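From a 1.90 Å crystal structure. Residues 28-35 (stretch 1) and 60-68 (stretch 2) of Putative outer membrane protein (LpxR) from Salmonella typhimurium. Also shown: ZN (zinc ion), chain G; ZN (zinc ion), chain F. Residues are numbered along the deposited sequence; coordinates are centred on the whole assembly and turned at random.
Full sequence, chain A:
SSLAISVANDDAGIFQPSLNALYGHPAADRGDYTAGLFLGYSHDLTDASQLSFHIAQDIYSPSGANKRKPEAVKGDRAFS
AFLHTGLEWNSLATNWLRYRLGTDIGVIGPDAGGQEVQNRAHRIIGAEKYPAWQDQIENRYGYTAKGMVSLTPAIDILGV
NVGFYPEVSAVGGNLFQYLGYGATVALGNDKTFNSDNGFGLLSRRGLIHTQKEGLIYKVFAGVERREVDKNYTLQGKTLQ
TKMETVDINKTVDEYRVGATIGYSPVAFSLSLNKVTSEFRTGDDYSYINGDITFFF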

# COMPACT_ATOMS: atom_id res chain seq x y z
N ALA A 28 -3.11 -0.67 16.42
CA ALA A 28 -1.65 -0.64 16.53
C ALA A 28 -1.11 -1.88 17.22
O ALA A 28 0.07 -2.17 17.12
CB ALA A 28 -1.21 0.61 17.29
N ASP A 29 -1.99 -2.61 17.92
CA ASP A 29 -1.61 -3.82 18.61
C ASP A 29 -1.50 -4.97 17.62
O ASP A 29 -0.89 -5.97 17.92
CB ASP A 29 -2.64 -4.17 19.69
CG ASP A 29 -2.62 -3.18 20.85
OD1 ASP A 29 -1.54 -2.70 21.20
OD2 ASP A 29 -3.69 -2.84 21.41
N ARG A 30 -2.13 -4.83 16.45
CA ARG A 30 -2.01 -5.86 15.42
C ARG A 30 -0.73 -5.70 14.63
O ARG A 30 -0.04 -4.67 14.73
CB ARG A 30 -3.23 -5.84 14.49
CG ARG A 30 -4.43 -6.43 15.24
CD ARG A 30 -5.43 -7.03 14.35
NE ARG A 30 -4.94 -8.10 13.49
CZ ARG A 30 -4.93 -9.40 13.80
NH1 ARG A 30 -4.49 -10.27 12.90
NH2 ARG A 30 -5.35 -9.84 14.97
N GLY A 31 -0.40 -6.71 13.84
CA GLY A 31 0.83 -6.62 13.09
C GLY A 31 0.74 -7.16 11.69
O GLY A 31 1.77 -7.47 11.12
N ASP A 32 -0.47 -7.22 11.12
CA ASP A 32 -0.73 -7.90 9.84
C ASP A 32 0.25 -7.53 8.71
O ASP A 32 0.73 -8.41 8.01
CB ASP A 32 -2.15 -7.63 9.32
CG ASP A 32 -3.23 -8.17 10.23
OD1 ASP A 32 -3.29 -7.79 11.42
OD2 ASP A 32 -4.06 -8.93 9.70
N TYR A 33 0.46 -6.23 8.49
CA TYR A 33 1.37 -5.76 7.45
C TYR A 33 2.57 -5.20 8.17
O TYR A 33 2.51 -4.13 8.79
CB TYR A 33 0.68 -4.70 6.60
CG TYR A 33 1.49 -4.06 5.51
CD1 TYR A 33 1.26 -2.73 5.13
CD2 TYR A 33 2.47 -4.77 4.81
CE1 TYR A 33 2.00 -2.12 4.08
CE2 TYR A 33 3.20 -4.17 3.75
CZ TYR A 33 2.97 -2.85 3.40
OH TYR A 33 3.71 -2.28 2.36
N THR A 34 3.66 -5.96 8.15
CA THR A 34 4.78 -5.65 9.03
C THR A 34 5.88 -4.75 8.39
O THR A 34 6.48 -3.92 9.08
CB THR A 34 5.37 -6.92 9.74
OG1 THR A 34 6.22 -6.52 10.81
CG2 THR A 34 6.14 -7.83 8.79
N ALA A 35 6.12 -4.89 7.09
CA ALA A 35 7.11 -4.06 6.43
C ALA A 35 6.81 -3.92 4.96
O ALA A 35 6.33 -4.85 4.32
CB ALA A 35 8.54 -4.67 6.62
ZN ZN G . 6.67 -4.87 11.17
ZN ZN F . -3.63 -1.43 22.67
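Stretch 2 60-68: YSPSGANKR

Two chain segments that leave a β-sheet together often stay in contact after regular pairing has ended, with side chains and water taking over the work of backbone ladders. Residues 28-35 and 60-68 of LpxR, a putative outer membrane protein, illustrate the principle over a contact that buries 454 Å², both sides summed.

The backbones run antiparallel. Tyr33, where the first segment enters its strand, faces Tyr60 as a non-hydrogen-bonded pair, with Tyr33 CA and Tyr60 CA 4.6 Å apart. From there the register proceeds backward along one segment and forward along the other: Asp32 CA lies 5.0 Å from Ser61 CA, and Gly31 CA lies 4.7 Å from Ser63 CA, so that Pro62 is passed over and its CA-to-CB bond points away. Ser61, Pro62 and Ser63 remain extended, with psi between 149° and 169°. Gly64 then adopts a positive phi of 55°, a value that favours glycine, and the chain closes into a 3-10 segment at 65-68, supported by Lys67 N donating to Gly64 O at 3.3 Å and Arg68 N to Ala65 O at 3.2 Å.

Two direct hydrogen bonds between the segments are clear. Ser61 N donates to Asp32 O at 2.9 Å, a backbone link reinforced by CA-H...O contacts from Tyr60 CA to Asp32 O at 3.1 Å and from Asp32 CA to Ser61 O at 3.5 Å. In the second, a side chain replaces a backbone acceptor: Ser63, whose CA-to-CB bond points toward the first segment, receives Gly31 N on its OG at 2.8 Å, with a nearly straight N-H...O angle of 161°.

That hydroxyl also sits beside a charged pair. Arg30 NE and Asp32 OD1 form a salt bridge at 2.7 Å within the first segment, and Ser63 OG lies over one face of the guanidinium, 3.2 Å from Arg30 NH1. The angle there is poor, so this approach is packing and not a hydrogen bond.

Aromatic and apolar packing accompanies the strand pairing. The side chains of Tyr33 and Tyr60 share a face of the sheet; their rings are inclined by 24°, with centroids 5.2 Å apart, but are slid so that they barely overlap. Tyr33 CD2 still comes within 3.4 Å of Tyr60 CE1. Nearby, Thr34 CB packs 3.9 Å from Ser61 CB. Gly31 leaves room for Lys67, because a CB built on it would lie 2.9 Å from Lys67 CE and clash.

Water fills the gaps that direct contacts leave. One molecule donates to Asp29 O at 2.7 Å and accepts from Gly64 N at 2.8 Å, joining two atoms otherwise 4.4 Å apart. Another accepts from Lys67 NZ at 2.8 Å and lies 2.9 Å from Gly31 O and 2.9 Å from Thr34 OG1. A third donates to Ser61 OG at 2.8 Å and lies 3.2 Å from Thr34 OG1, which itself binds a zinc ion (ZN, chain G) at 1.8 Å.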

# COMPACT_ATOMS: atom_id res chain seq x y z
N TYR A 60 4.07 -9.80 5.52
CA TYR A 60 2.83 -9.95 6.29
C TYR A 60 3.09 -10.95 7.41
O TYR A 60 3.92 -11.85 7.25
CB TYR A 60 1.66 -10.43 5.40
CG TYR A 60 1.41 -9.41 4.31
CD1 TYR A 60 0.70 -8.25 4.58
CD2 TYR A 60 1.96 -9.56 3.03
CE1 TYR A 60 0.51 -7.25 3.61
CE2 TYR A 60 1.78 -8.57 2.04
CZ TYR A 60 1.05 -7.42 2.35
OH TYR A 60 0.86 -6.43 1.41
N SER A 61 2.39 -10.75 8.53
CA SER A 61 2.82 -11.36 9.82
C SER A 61 1.58 -11.73 10.66
O SER A 61 0.54 -11.06 10.57
CB SER A 61 3.69 -10.35 10.59
OG SER A 61 4.11 -10.90 11.86
N PRO A 62 1.69 -12.81 11.50
CA PRO A 62 0.71 -13.01 12.58
C PRO A 62 0.83 -11.85 13.59
O PRO A 62 1.81 -11.09 13.55
CB PRO A 62 1.17 -14.32 13.29
CG PRO A 62 2.35 -14.81 12.58
CD PRO A 62 2.73 -13.85 11.46
N SER A 63 -0.13 -11.75 14.50
CA SER A 63 -0.18 -10.61 15.41
C SER A 63 0.10 -11.04 16.84
O SER A 63 -0.12 -12.22 17.18
CB SER A 63 -1.54 -9.90 15.32
OG SER A 63 -1.70 -9.23 14.07
N GLY A 64 0.58 -10.11 17.64
CA GLY A 64 0.80 -10.33 19.07
C GLY A 64 1.68 -11.52 19.43
O GLY A 64 2.80 -11.68 18.92
N ALA A 65 1.16 -12.36 20.31
CA ALA A 65 1.93 -13.49 20.83
C ALA A 65 2.12 -14.57 19.76
O ALA A 65 3.08 -15.34 19.84
CB ALA A 65 1.26 -14.06 22.08
N ASN A 66 1.25 -14.61 18.74
CA ASN A 66 1.42 -15.58 17.65
C ASN A 66 2.75 -15.41 16.90
O ASN A 66 3.22 -16.37 16.30
CB ASN A 66 0.22 -15.58 16.68
CG ASN A 66 -1.06 -16.04 17.33
OD1 ASN A 66 -1.04 -16.81 18.29
ND2 ASN A 66 -2.18 -15.61 16.80
N LYS A 67 3.34 -14.21 16.95
CA LYS A 67 4.59 -13.91 16.23
C LYS A 67 5.76 -14.79 16.69
O LYS A 67 6.69 -15.07 15.92
CB LYS A 67 4.99 -12.44 16.43
CG LYS A 67 4.23 -11.46 15.56
CD LYS A 67 4.80 -10.06 15.76
CE LYS A 67 4.10 -9.01 14.89
NZ LYS A 67 4.52 -7.63 15.32
N ARG A 68 5.70 -15.23 17.96
CA ARG A 68 6.79 -16.00 18.55
C ARG A 68 6.58 -17.51 18.57
O ARG A 68 7.45 -18.25 19.05
CB ARG A 68 7.08 -15.50 19.97
CG ARG A 68 7.54 -14.06 20.02
CD ARG A 68 8.29 -13.77 21.32
NE ARG A 68 8.92 -12.44 21.29
CZ ARG A 68 10.03 -12.11 20.61
NH1 ARG A 68 10.70 -13.01 19.88
NH2 ARG A 68 10.49 -10.86 20.68
O HOH W 1 1.10 -7.50 16.80
O HOH W 2 4.07 -6.77 12.68
O HOH W 3 6.45 -9.43 12.13